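Long-range contacts in aminoglycoside phosphotransferase (Mycobacterium smegmatis, PDB 6EF6), which phosphorylates (S)-1-amino-2-propanol as the kinase of the aminoacetone utilization microcompartment: residues 69-74 against 125-130; 81-86 against 168-173; 208-213 against 344-349; 313-318 against 333-338. All coordinates share one frame; numbering follows the deposited sequence. Where two conformers were deposited one is given.

Interaction 1. Residues 69-74 against 125-130; sequences RVHRQD and HVVHFE. With BEZ (benzoic acid), chain B.
F129 turns a ring edge to the face of the R69 guanidinium: F129 CZ lies 3.8 Å from R69 CZ, above the centre of the group, and the two planes stand 83° apart. At the guanidinium edge, R69 NH1 bonds O1 of the benzoic acid over 2.9 Å, a bent bond with an N-H...O angle of 137°. The ligand also lies on a face of the F129 ring, with C6 3.6 Å from F129 CD2, while V127 CG1 packs on the opposite face. Alongside the arginine, V127 CG2 approaches R69 NH2 to 3.7 Å. R69 reaches this position by running extended through its first two torsions and bending at chi3 (76°). Behind the side chains, the strands pair antiparallel. R69 and V127 form a hydrogen-bonded pair, R69 N to V127 O at 2.8 Å and V127 N to R69 O at 3.0 Å, and H71 N to H125 O at 2.8 Å prolongs the pairing beyond the strand end. A water then joins R72 O to H125 N. V70 and V126, the intervening non-hydrogen-bonded pair, project from the other sheet face against I30 of helix 28-35. On the R69 face lies helix 78-94: its E84 forms a salt bridge with R69 NH2, recalling the strand-to-helix-C ion pair of protein kinases, and its I81 touches H71 and V127. Strands 55-61 and 112-114 flank the pair within the five-stranded sheet.

Interaction 2. Residues 81-86 against 168-173; sequences IESELD and AGFGRF
S83 and F170 bring the backbones closest, 5.5 Å between CA atoms, where the irregular segment 168-173 passes a turn of helix 78-94. A direct hydrogen bond runs from G171 N to S83 OG, 3.0 Å long and nearly straight (166°). Its acceptor is turned back beside its own backbone N (chi1 -70°), and the hydroxyl has a weak further bond to H79 O one turn earlier. The same serine offers CB to the F170 ring, a CH-pi contact with CB 4.0 Å from the centroid and 24° off the normal; F170 CE1 also nears S83 O at 3.4 Å. R172 folds at chi2 and chi3 to wrap along the helix: its CD lies 3.9 Å from S83 CB, and E84 CB sits over a guanidinium face, 3.8 Å from R172 NH1. The charged ends of R172 and E84 meet through a water, 2.8 Å from R172 NH1 and 2.6 Å from E84 OE1. Three backbone carbonyls fix the rotation of the guanidinium: NE bonds C256 O, NH2 bonds D254 O and NH1 bonds E80 O. E84 itself is held by a salt bridge to R69. Helix 78-94, inserted between the third and fourth strands of the five-stranded sheet, is consistent with helix C of a kinase-like N-lobe, and R172 ties it to the backbone just beyond D252, a sodium ligand and benzoic-acid pocket residue.

Interaction 3. Residues 208-213 against 344-349; sequences QDLLHR and RYLSSD
The Schellman motif that closes helix 325-347 rests on helix 198-218, with L210 set among Y345, L346 and D349. Evidence for the motif is the positive phi of D349 (57°), its N to L346 O bond of 3.2 Å, and a bond from the next residue's N back to Y345 O. L210 inserts one methyl, CD2, which lies 3.8 Å from Y345 CE2, 4.2 Å from L346 CD2 and 3.9 Å from the backbone C of D349. That reach follows from the leucine torsions, CG anti to the backbone N and chi2 near 57°, which send the branch across the tyrosine. The other methyl, CD1, lies 3.9 Å above the plane of the R213 guanidinium, offset toward the rim, one turn farther along the same helix. Y345 extends its ring past L210 toward the neighbouring L211. Its OH comes within 3.3 Å of L211 CA and 3.6 Å of L211 CB, and the backbone N of L211 faces the ring edge, in plane. The side chains of L211 and Y345 cross at about a right angle. The contacts across the segments are van der Waals in kind, and the buried phenol oxygen finds its polar partner elsewhere, in a hydrogen bond with S305 OG. S305 belongs to helix 303-320, whose L309 also touches L211. Three helices thus converge: on 198-218, the end of 325-347 reaches both L210 and L211, and 303-320 joins at L211, while L346 continues the former interface to R206 and A207.

Interaction 4. Residues 313-318 against 333-338; sequences LLLAWM and SYAAGS. With JFN ((2R)-1-methoxypropan-2-amine), chain C.
The carbonyl oxygen of Y334, whose ring packs against L314, L315 and M318, is gripped by three donors. S338 N bonds it at 2.9 Å in the helical pattern, S338 OG at 2.8 Å from the opposite face of the carbonyl plane, and R311 NH2 joins from helix 303-320. R311 NE also bonds S338 OG, and its guanidinium makes a cation-pi contact with the Y334 ring, so one arginine links the two helices through both polar and aromatic contacts. M318 lays its terminal methyl over a face of that ring: CE is 3.9 Å from the Y334 centroid and 18° off the normal, a CH-pi contact. Its SD, 4.3 Å from the same centroid, approaches obliquely and completes a Met-aromatic contact. Y334 swings its ring out opposite its own N (chi1 -160°), crossing to the facing helix and bringing its OH within 3.6 Å of L314 CB; that buried hydroxyl bonds E273 OE1. The backbone N of L315 lies at the ring edge. L315 divides its methyls, CD1 touching A335 CB at 4.1 Å and CD2 lying 4.0 Å from S338 OG. Away from this interface, W317 presents a ring face to C08 of the bound (2R)-1-methoxypropan-2-amine, although its approach to the ether oxygen is too close in the model to interpret. The axes of segments 313-318 and 333-338 approach to 10.3 Å with N-to-C directions 163° apart, as in an antiparallel hairpin of the consecutive helices 303-320 and 325-347; its first helix lines the ligand pocket with R310 and W317, which E53 and W187 complete.

Overall arrangement
Interactions 1 and 2 form one continuous unit, their centres about 15 Å apart and joined by the salt bridge of R69 NH2 to E84 OE1 at 2.8 Å. Together they border the benzoic acid: R69 and F129 touch it, and the E84 side chain is about 5 Å away. Interactions 3 and 4 lie about 17 Å apart, centre to centre, along the shared helix 325-347, with interaction 4 nested in the chain loop that interaction 3 closes. Between the two pairs, interactions 1 and 4 approach to about 6 Å at their nearest atoms without touching, near the amine pocket that W317 and E53 help line. Interaction 3 is remote, about 38 Å from interaction 1 between centres.

Interaction 1. Residues 69-74 against 125-130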
# COMPACT_ATOMS: atom_id res chain seq x y z
N ARG A 69 1.99 -7.40 14.36
CA ARG A 69 1.26 -6.28 13.77
C ARG A 69 -0.00 -5.98 14.58
O ARG A 69 -0.91 -6.82 14.63
CB ARG A 69 0.89 -6.61 12.33
CG ARG A 69 0.10 -5.52 11.61
CD ARG A 69 -0.15 -5.93 10.16
NE ARG A 69 -1.19 -6.92 10.05
CZ ARG A 69 -1.61 -7.43 8.89
NH1 ARG A 69 -1.00 -7.10 7.74
NH2 ARG A 69 -2.64 -8.24 8.89
N VAL A 70 -0.09 -4.79 15.17
CA VAL A 70 -1.27 -4.36 15.92
C VAL A 70 -2.10 -3.45 15.01
O VAL A 70 -1.68 -2.35 14.66
CB VAL A 70 -0.89 -3.65 17.22
CG1 VAL A 70 -2.15 -3.14 17.96
CG2 VAL A 70 -0.10 -4.57 18.15
N HIS A 71 -3.30 -3.89 14.63
CA HIS A 71 -4.10 -3.13 13.67
C HIS A 71 -4.67 -1.88 14.31
O HIS A 71 -5.15 -1.89 15.45
CB HIS A 71 -5.24 -4.00 13.15
CG HIS A 71 -4.80 -5.04 12.19
ND1 HIS A 71 -4.88 -4.86 10.83
CD2 HIS A 71 -4.25 -6.26 12.37
CE1 HIS A 71 -4.38 -5.92 10.22
NE2 HIS A 71 -4.01 -6.80 11.13
N ARG A 72 -4.61 -0.78 13.57
CA ARG A 72 -5.21 0.42 14.09
C ARG A 72 -6.72 0.25 14.22
O ARG A 72 -7.33 -0.66 13.65
CB ARG A 72 -4.80 1.64 13.27
CG ARG A 72 -5.25 1.61 11.86
CD ARG A 72 -4.69 2.86 11.20
NE ARG A 72 -5.22 3.06 9.87
CZ ARG A 72 -4.73 2.48 8.78
NH1 ARG A 72 -5.27 2.74 7.60
NH2 ARG A 72 -3.70 1.65 8.87
N GLN A 73 -7.30 1.11 15.05
CA GLN A 73 -8.71 0.98 15.40
C GLN A 73 -9.58 1.29 14.20
O GLN A 73 -9.30 2.20 13.42
CB GLN A 73 -9.03 1.95 16.54
CG GLN A 73 -10.51 2.13 16.81
CD GLN A 73 -10.78 3.15 17.90
OE1 GLN A 73 -10.09 3.18 18.92
NE2 GLN A 73 -11.79 3.99 17.69
N ASP A 74 -10.64 0.50 14.02
CA ASP A 74 -11.79 0.79 13.17
C ASP A 74 -11.52 0.59 11.67
O ASP A 74 -12.47 0.69 10.89
CB ASP A 74 -12.38 2.20 13.39
CG ASP A 74 -13.15 2.29 14.70
OD1 ASP A 74 -13.80 1.30 15.08
OD2 ASP A 74 -13.09 3.36 15.35
N HIS A 125 -7.31 -5.87 16.84
CA HIS A 125 -6.89 -7.09 16.18
C HIS A 125 -5.37 -7.09 15.98
O HIS A 125 -4.75 -6.05 15.72
CB HIS A 125 -7.63 -7.25 14.85
CG HIS A 125 -9.09 -6.94 14.96
ND1 HIS A 125 -9.93 -7.60 15.83
CD2 HIS A 125 -9.85 -6.01 14.33
CE1 HIS A 125 -11.15 -7.09 15.74
NE2 HIS A 125 -11.13 -6.13 14.83
N VAL A 126 -4.78 -8.28 16.11
CA VAL A 126 -3.34 -8.47 16.05
C VAL A 126 -3.06 -9.68 15.16
O VAL A 126 -3.78 -10.67 15.21
CB VAL A 126 -2.80 -8.68 17.49
CG1 VAL A 126 -1.34 -8.87 17.46
CG2 VAL A 126 -3.19 -7.48 18.37
N VAL A 127 -2.02 -9.58 14.33
CA VAL A 127 -1.52 -10.73 13.57
C VAL A 127 -0.02 -10.85 13.82
O VAL A 127 0.70 -9.85 13.86
CB VAL A 127 -1.84 -10.63 12.05
CG1 VAL A 127 -1.35 -11.88 11.36
CG2 VAL A 127 -3.30 -10.43 11.83
N HIS A 128 0.45 -12.08 14.03
CA HIS A 128 1.85 -12.40 14.29
C HIS A 128 2.44 -13.05 13.04
O HIS A 128 1.81 -13.94 12.45
CB HIS A 128 1.92 -13.35 15.48
CG HIS A 128 3.28 -13.51 16.09
ND1 HIS A 128 3.48 -14.31 17.20
CD2 HIS A 128 4.48 -12.95 15.82
CE1 HIS A 128 4.74 -14.26 17.56
NE2 HIS A 128 5.38 -13.44 16.75
N PHE A 129 3.60 -12.59 12.60
CA PHE A 129 4.27 -13.12 11.42
C PHE A 129 5.67 -13.62 11.77
O PHE A 129 6.31 -13.12 12.71
CB PHE A 129 4.42 -12.02 10.35
CG PHE A 129 3.11 -11.47 9.83
CD1 PHE A 129 2.37 -12.18 8.88
CD2 PHE A 129 2.62 -10.24 10.27
CE1 PHE A 129 1.17 -11.66 8.37
CE2 PHE A 129 1.42 -9.72 9.79
CZ PHE A 129 0.71 -10.42 8.82
N GLU A 130 6.19 -14.55 10.95
CA GLU A 130 7.57 -14.97 11.09
C GLU A 130 8.50 -13.82 10.72
O GLU A 130 8.11 -12.88 10.00
CB GLU A 130 7.87 -16.19 10.22
CG GLU A 130 7.04 -17.42 10.60
CD GLU A 130 7.47 -18.70 9.90
OE1 GLU A 130 8.33 -18.64 9.00
OE2 GLU A 130 6.92 -19.76 10.25
C BEZ B . 2.69 -5.96 7.92
O1 BEZ B . 1.79 -6.53 7.30
O2 BEZ B . 2.47 -4.82 8.43
C1 BEZ B . 4.00 -6.65 8.05
C2 BEZ B . 5.14 -5.93 8.36
C3 BEZ B . 6.36 -6.59 8.48
C4 BEZ B . 6.43 -7.96 8.26
C5 BEZ B . 5.28 -8.68 7.95
C6 BEZ B . 4.08 -8.02 7.83
O HOH W 1 -8.03 -3.23 15.26

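Interaction 2. Residues 81-86 against 168-173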
# COMPACT_ATOMS: atom_id res chain seq x y z
N ILE A 81 -9.50 -9.00 7.62
CA ILE A 81 -8.11 -9.36 7.86
C ILE A 81 -7.88 -10.82 7.49
O ILE A 81 -6.90 -11.16 6.82
CB ILE A 81 -7.71 -9.05 9.32
CG1 ILE A 81 -7.92 -7.56 9.67
CG2 ILE A 81 -6.25 -9.46 9.55
CD1 ILE A 81 -7.71 -7.17 11.16
N GLU A 82 -8.82 -11.69 7.86
CA GLU A 82 -8.72 -13.10 7.47
C GLU A 82 -8.62 -13.26 5.95
O GLU A 82 -7.88 -14.11 5.47
CB GLU A 82 -9.89 -13.90 8.01
CG GLU A 82 -9.85 -14.03 9.53
CD GLU A 82 -11.12 -14.62 10.09
OE1 GLU A 82 -12.09 -14.79 9.32
OE2 GLU A 82 -11.15 -14.89 11.30
N SER A 83 -9.35 -12.44 5.18
CA SER A 83 -9.26 -12.49 3.73
C SER A 83 -7.88 -12.09 3.22
O SER A 83 -7.37 -12.69 2.26
CB SER A 83 -10.37 -11.63 3.11
OG SER A 83 -11.64 -12.26 3.32
N GLU A 84 -7.25 -11.06 3.82
CA GLU A 84 -5.87 -10.73 3.47
C GLU A 84 -5.00 -11.96 3.69
O GLU A 84 -4.18 -12.31 2.84
CB GLU A 84 -5.36 -9.59 4.36
CG GLU A 84 -3.85 -9.30 4.20
CD GLU A 84 -3.19 -8.63 5.42
OE1 GLU A 84 -3.91 -8.30 6.39
OE2 GLU A 84 -1.96 -8.44 5.39
N LEU A 85 -5.14 -12.58 4.86
CA LEU A 85 -4.31 -13.73 5.21
C LEU A 85 -4.56 -14.91 4.27
O LEU A 85 -3.63 -15.65 3.96
CB LEU A 85 -4.49 -14.12 6.69
CG LEU A 85 -4.21 -12.98 7.71
CD1 LEU A 85 -4.30 -13.52 9.12
CD2 LEU A 85 -2.89 -12.26 7.48
N ASP A 86 -5.78 -15.07 3.77
CA ASP A 86 -6.04 -16.11 2.76
C ASP A 86 -5.29 -15.83 1.46
O ASP A 86 -4.77 -16.76 0.82
CB ASP A 86 -7.54 -16.18 2.47
CG ASP A 86 -8.34 -16.86 3.61
OD1 ASP A 86 -7.72 -17.58 4.43
OD2 ASP A 86 -9.56 -16.63 3.65
N ALA A 168 -14.87 -18.90 -0.82
CA ALA A 168 -16.20 -18.49 -0.43
C ALA A 168 -16.07 -17.58 0.79
O ALA A 168 -15.27 -17.85 1.70
CB ALA A 168 -17.08 -19.69 -0.10
N GLY A 169 -16.84 -16.54 0.78
CA GLY A 169 -16.85 -15.57 1.84
C GLY A 169 -15.72 -14.56 1.83
O GLY A 169 -15.67 -13.73 2.73
N PHE A 170 -14.83 -14.59 0.84
CA PHE A 170 -13.79 -13.57 0.74
C PHE A 170 -14.41 -12.19 0.74
O PHE A 170 -15.41 -11.94 0.06
CB PHE A 170 -13.04 -13.75 -0.58
CG PHE A 170 -11.83 -12.88 -0.72
CD1 PHE A 170 -10.62 -13.35 -0.28
CD2 PHE A 170 -11.89 -11.66 -1.36
CE1 PHE A 170 -9.49 -12.57 -0.39
CE2 PHE A 170 -10.74 -10.89 -1.49
CZ PHE A 170 -9.55 -11.38 -1.03
N GLY A 171 -13.81 -11.27 1.48
CA GLY A 171 -14.31 -9.92 1.57
C GLY A 171 -13.19 -8.92 1.77
O GLY A 171 -12.48 -9.00 2.78
N ARG A 172 -13.03 -8.01 0.82
CA ARG A 172 -12.13 -6.88 1.01
C ARG A 172 -12.77 -5.64 0.42
O ARG A 172 -13.61 -5.73 -0.47
CB ARG A 172 -10.76 -7.06 0.34
CG ARG A 172 -9.93 -8.19 0.89
CD ARG A 172 -9.41 -7.91 2.29
NE ARG A 172 -8.56 -6.72 2.33
CZ ARG A 172 -7.90 -6.28 3.39
NH1 ARG A 172 -7.97 -6.89 4.56
NH2 ARG A 172 -7.14 -5.24 3.27
N PHE A 173 -12.38 -4.48 0.92
CA PHE A 173 -12.90 -3.21 0.42
C PHE A 173 -12.33 -2.87 -0.95
O PHE A 173 -11.52 -3.61 -1.53
CB PHE A 173 -12.74 -2.10 1.46
CG PHE A 173 -11.31 -1.79 1.92
CD1 PHE A 173 -10.17 -2.18 1.20
CD2 PHE A 173 -11.10 -1.07 3.09
CE1 PHE A 173 -8.91 -1.86 1.65
CE2 PHE A 173 -9.80 -0.73 3.51
CZ PHE A 173 -8.74 -1.12 2.80
O HOH W 2 -5.91 -6.58 6.43

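Interaction 3. Residues 208-213 against 344-349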
# COMPACT_ATOMS: atom_id res chain seq x y z
N GLN A 208 -8.76 16.25 -11.69
CA GLN A 208 -9.56 15.14 -11.15
C GLN A 208 -10.68 14.76 -12.09
O GLN A 208 -11.00 13.57 -12.26
CB GLN A 208 -10.18 15.57 -9.81
CG GLN A 208 -11.08 14.54 -9.20
CD GLN A 208 -11.98 15.12 -8.18
OE1 GLN A 208 -11.82 14.91 -6.98
NE2 GLN A 208 -12.97 15.87 -8.62
N ASP A 209 -11.40 15.74 -12.62
CA ASP A 209 -12.54 15.45 -13.47
C ASP A 209 -12.11 14.80 -14.79
O ASP A 209 -12.80 13.92 -15.31
CB ASP A 209 -13.38 16.73 -13.66
CG ASP A 209 -14.10 17.17 -12.40
OD1 ASP A 209 -14.26 16.41 -11.40
OD2 ASP A 209 -14.59 18.31 -12.46
N LEU A 210 -10.97 15.22 -15.34
CA LEU A 210 -10.39 14.56 -16.51
C LEU A 210 -10.00 13.13 -16.17
O LEU A 210 -10.35 12.20 -16.92
CB LEU A 210 -9.17 15.38 -17.00
CG LEU A 210 -8.46 14.70 -18.17
CD1 LEU A 210 -9.37 14.45 -19.36
CD2 LEU A 210 -7.26 15.57 -18.56
N LEU A 211 -9.37 12.91 -15.03
CA LEU A 211 -9.07 11.57 -14.56
C LEU A 211 -10.31 10.71 -14.47
O LEU A 211 -10.33 9.56 -14.90
CB LEU A 211 -8.38 11.65 -13.22
CG LEU A 211 -8.27 10.36 -12.41
CD1 LEU A 211 -7.34 9.41 -13.11
CD2 LEU A 211 -7.77 10.64 -11.02
N HIS A 212 -11.40 11.26 -13.91
CA HIS A 212 -12.66 10.51 -13.80
C HIS A 212 -13.14 10.07 -15.17
O HIS A 212 -13.53 8.90 -15.37
CB HIS A 212 -13.71 11.41 -13.11
CG HIS A 212 -14.89 10.68 -12.58
ND1 HIS A 212 -15.95 11.34 -11.99
CD2 HIS A 212 -15.22 9.38 -12.58
CE1 HIS A 212 -16.86 10.46 -11.62
NE2 HIS A 212 -16.46 9.26 -11.97
N ARG A 213 -13.12 10.97 -16.15
CA ARG A 213 -13.55 10.62 -17.50
C ARG A 213 -12.64 9.55 -18.11
O ARG A 213 -13.12 8.64 -18.78
CB ARG A 213 -13.57 11.87 -18.40
CG ARG A 213 -14.67 12.88 -18.03
CD ARG A 213 -14.38 14.27 -18.63
NE ARG A 213 -13.85 14.25 -19.99
CZ ARG A 213 -13.15 15.23 -20.55
NH1 ARG A 213 -12.71 15.11 -21.79
NH2 ARG A 213 -12.87 16.35 -19.86
N ARG A 344 0.49 19.64 -15.74
CA ARG A 344 1.08 18.79 -16.76
C ARG A 344 0.05 17.77 -17.28
O ARG A 344 -0.04 17.53 -18.49
CB ARG A 344 2.30 18.09 -16.17
CG ARG A 344 3.44 19.10 -15.99
CD ARG A 344 4.60 18.61 -15.13
NE ARG A 344 5.37 19.74 -14.58
CZ ARG A 344 6.06 19.70 -13.45
NH1 ARG A 344 6.71 20.78 -13.03
NH2 ARG A 344 6.09 18.59 -12.72
N TYR A 345 -0.76 17.22 -16.38
CA TYR A 345 -1.81 16.27 -16.75
C TYR A 345 -2.82 16.92 -17.68
O TYR A 345 -3.15 16.39 -18.75
CB TYR A 345 -2.46 15.77 -15.47
CG TYR A 345 -3.40 14.60 -15.64
CD1 TYR A 345 -2.94 13.33 -15.85
CD2 TYR A 345 -4.78 14.78 -15.52
CE1 TYR A 345 -3.82 12.27 -15.94
CE2 TYR A 345 -5.65 13.77 -15.63
CZ TYR A 345 -5.23 12.47 -15.88
OH TYR A 345 -6.12 11.45 -15.97
N LEU A 346 -3.25 18.14 -17.34
CA LEU A 346 -4.24 18.83 -18.15
C LEU A 346 -3.70 19.22 -19.51
O LEU A 346 -4.39 19.07 -20.53
CB LEU A 346 -4.72 20.06 -17.42
CG LEU A 346 -5.63 19.79 -16.23
CD1 LEU A 346 -5.81 21.07 -15.41
CD2 LEU A 346 -6.99 19.32 -16.68
N SER A 347 -2.45 19.70 -19.56
CA SER A 347 -1.88 20.15 -20.83
C SER A 347 -1.57 19.03 -21.79
O SER A 347 -1.42 19.29 -22.99
CB SER A 347 -0.64 21.03 -20.59
OG SER A 347 0.43 20.25 -20.04
N SER A 348 -1.51 17.79 -21.31
CA SER A 348 -1.27 16.63 -22.17
C SER A 348 -2.52 15.78 -22.35
O SER A 348 -2.42 14.66 -22.84
CB SER A 348 -0.13 15.81 -21.55
OG SER A 348 -0.59 15.24 -20.32
N ASP A 349 -3.69 16.29 -21.99
CA ASP A 349 -4.93 15.53 -22.10
C ASP A 349 -4.85 14.22 -21.32
O ASP A 349 -5.41 13.20 -21.71
CB ASP A 349 -5.34 15.29 -23.55
CG ASP A 349 -6.78 14.88 -23.68
OD1 ASP A 349 -7.60 15.31 -22.85
OD2 ASP A 349 -7.10 14.13 -24.62

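Interaction 4. Residues 313-318 against 333-338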
# COMPACT_ATOMS: atom_id res chain seq x y z
N LEU A 313 -5.09 10.96 -3.46
CA LEU A 313 -5.32 10.17 -2.28
C LEU A 313 -4.37 10.51 -1.14
O LEU A 313 -4.78 10.56 0.02
CB LEU A 313 -5.29 8.69 -2.59
CG LEU A 313 -6.54 8.12 -3.19
CD1 LEU A 313 -6.24 6.79 -3.87
CD2 LEU A 313 -7.68 7.96 -2.15
N LEU A 314 -3.08 10.63 -1.45
CA LEU A 314 -2.10 10.96 -0.42
C LEU A 314 -2.23 12.38 0.08
O LEU A 314 -1.94 12.65 1.25
CB LEU A 314 -0.68 10.65 -0.92
CG LEU A 314 -0.40 9.17 -1.15
CD1 LEU A 314 1.02 9.03 -1.69
CD2 LEU A 314 -0.59 8.35 0.09
N LEU A 315 -2.69 13.30 -0.76
CA LEU A 315 -2.99 14.64 -0.29
C LEU A 315 -4.17 14.63 0.70
O LEU A 315 -4.11 15.26 1.74
CB LEU A 315 -3.30 15.51 -1.51
CG LEU A 315 -3.65 16.98 -1.27
CD1 LEU A 315 -2.57 17.73 -0.48
CD2 LEU A 315 -3.88 17.68 -2.61
N ALA A 316 -5.19 13.81 0.39
CA ALA A 316 -6.28 13.61 1.35
C ALA A 316 -5.76 13.02 2.65
O ALA A 316 -6.11 13.48 3.73
CB ALA A 316 -7.31 12.70 0.72
N TRP A 317 -4.95 11.95 2.54
CA TRP A 317 -4.40 11.34 3.75
C TRP A 317 -3.61 12.36 4.57
O TRP A 317 -3.76 12.44 5.80
CB TRP A 317 -3.53 10.15 3.32
CG TRP A 317 -2.98 9.40 4.43
CD1 TRP A 317 -3.58 8.36 5.11
CD2 TRP A 317 -1.72 9.62 5.04
NE1 TRP A 317 -2.74 7.93 6.12
CE2 TRP A 317 -1.60 8.69 6.10
CE3 TRP A 317 -0.67 10.51 4.80
CZ2 TRP A 317 -0.47 8.62 6.91
CZ3 TRP A 317 0.45 10.45 5.61
CH2 TRP A 317 0.54 9.51 6.65
N MET A 318 -2.74 13.12 3.91
CA MET A 318 -1.99 14.17 4.58
C MET A 318 -2.90 15.14 5.29
O MET A 318 -2.66 15.49 6.45
CB MET A 318 -1.13 14.93 3.58
CG MET A 318 0.15 14.29 3.32
SD MET A 318 1.31 15.52 2.65
CE MET A 318 2.61 14.36 2.22
N SER A 333 3.33 22.33 0.80
CA SER A 333 4.27 21.97 -0.27
C SER A 333 3.79 20.78 -1.08
O SER A 333 3.91 20.79 -2.32
CB SER A 333 5.64 21.71 0.31
OG SER A 333 6.20 22.90 0.88
N TYR A 334 3.20 19.78 -0.45
CA TYR A 334 2.68 18.65 -1.23
C TYR A 334 1.55 19.09 -2.13
O TYR A 334 1.43 18.62 -3.28
CB TYR A 334 2.26 17.53 -0.29
CG TYR A 334 2.16 16.16 -0.96
CD1 TYR A 334 3.31 15.48 -1.33
CD2 TYR A 334 0.93 15.55 -1.19
CE1 TYR A 334 3.23 14.23 -1.95
CE2 TYR A 334 0.83 14.31 -1.80
CZ TYR A 334 2.00 13.65 -2.15
OH TYR A 334 1.83 12.42 -2.73
N ALA A 335 0.68 19.95 -1.63
CA ALA A 335 -0.38 20.49 -2.46
C ALA A 335 0.18 21.24 -3.66
O ALA A 335 -0.35 21.11 -4.78
CB ALA A 335 -1.27 21.39 -1.64
N ALA A 336 1.23 22.04 -3.47
CA ALA A 336 1.84 22.77 -4.58
C ALA A 336 2.41 21.83 -5.63
O ALA A 336 2.18 22.04 -6.84
CB ALA A 336 2.88 23.76 -4.07
N GLY A 337 3.08 20.76 -5.20
CA GLY A 337 3.58 19.79 -6.18
C GLY A 337 2.43 19.05 -6.87
O GLY A 337 2.53 18.74 -8.06
N SER A 338 1.31 18.86 -6.19
CA SER A 338 0.16 18.22 -6.81
C SER A 338 -0.39 19.11 -7.92
O SER A 338 -0.83 18.62 -8.97
CB SER A 338 -0.92 17.96 -5.77
OG SER A 338 -0.46 17.17 -4.68
C07 JFN C . 2.25 6.74 5.44
C08 JFN C . -0.90 5.82 3.73
C09 JFN C . 0.58 6.03 4.02
C15 JFN C . -1.05 4.98 2.47
N04 JFN C . -1.53 5.06 4.78
O02 JFN C . 0.91 6.89 5.06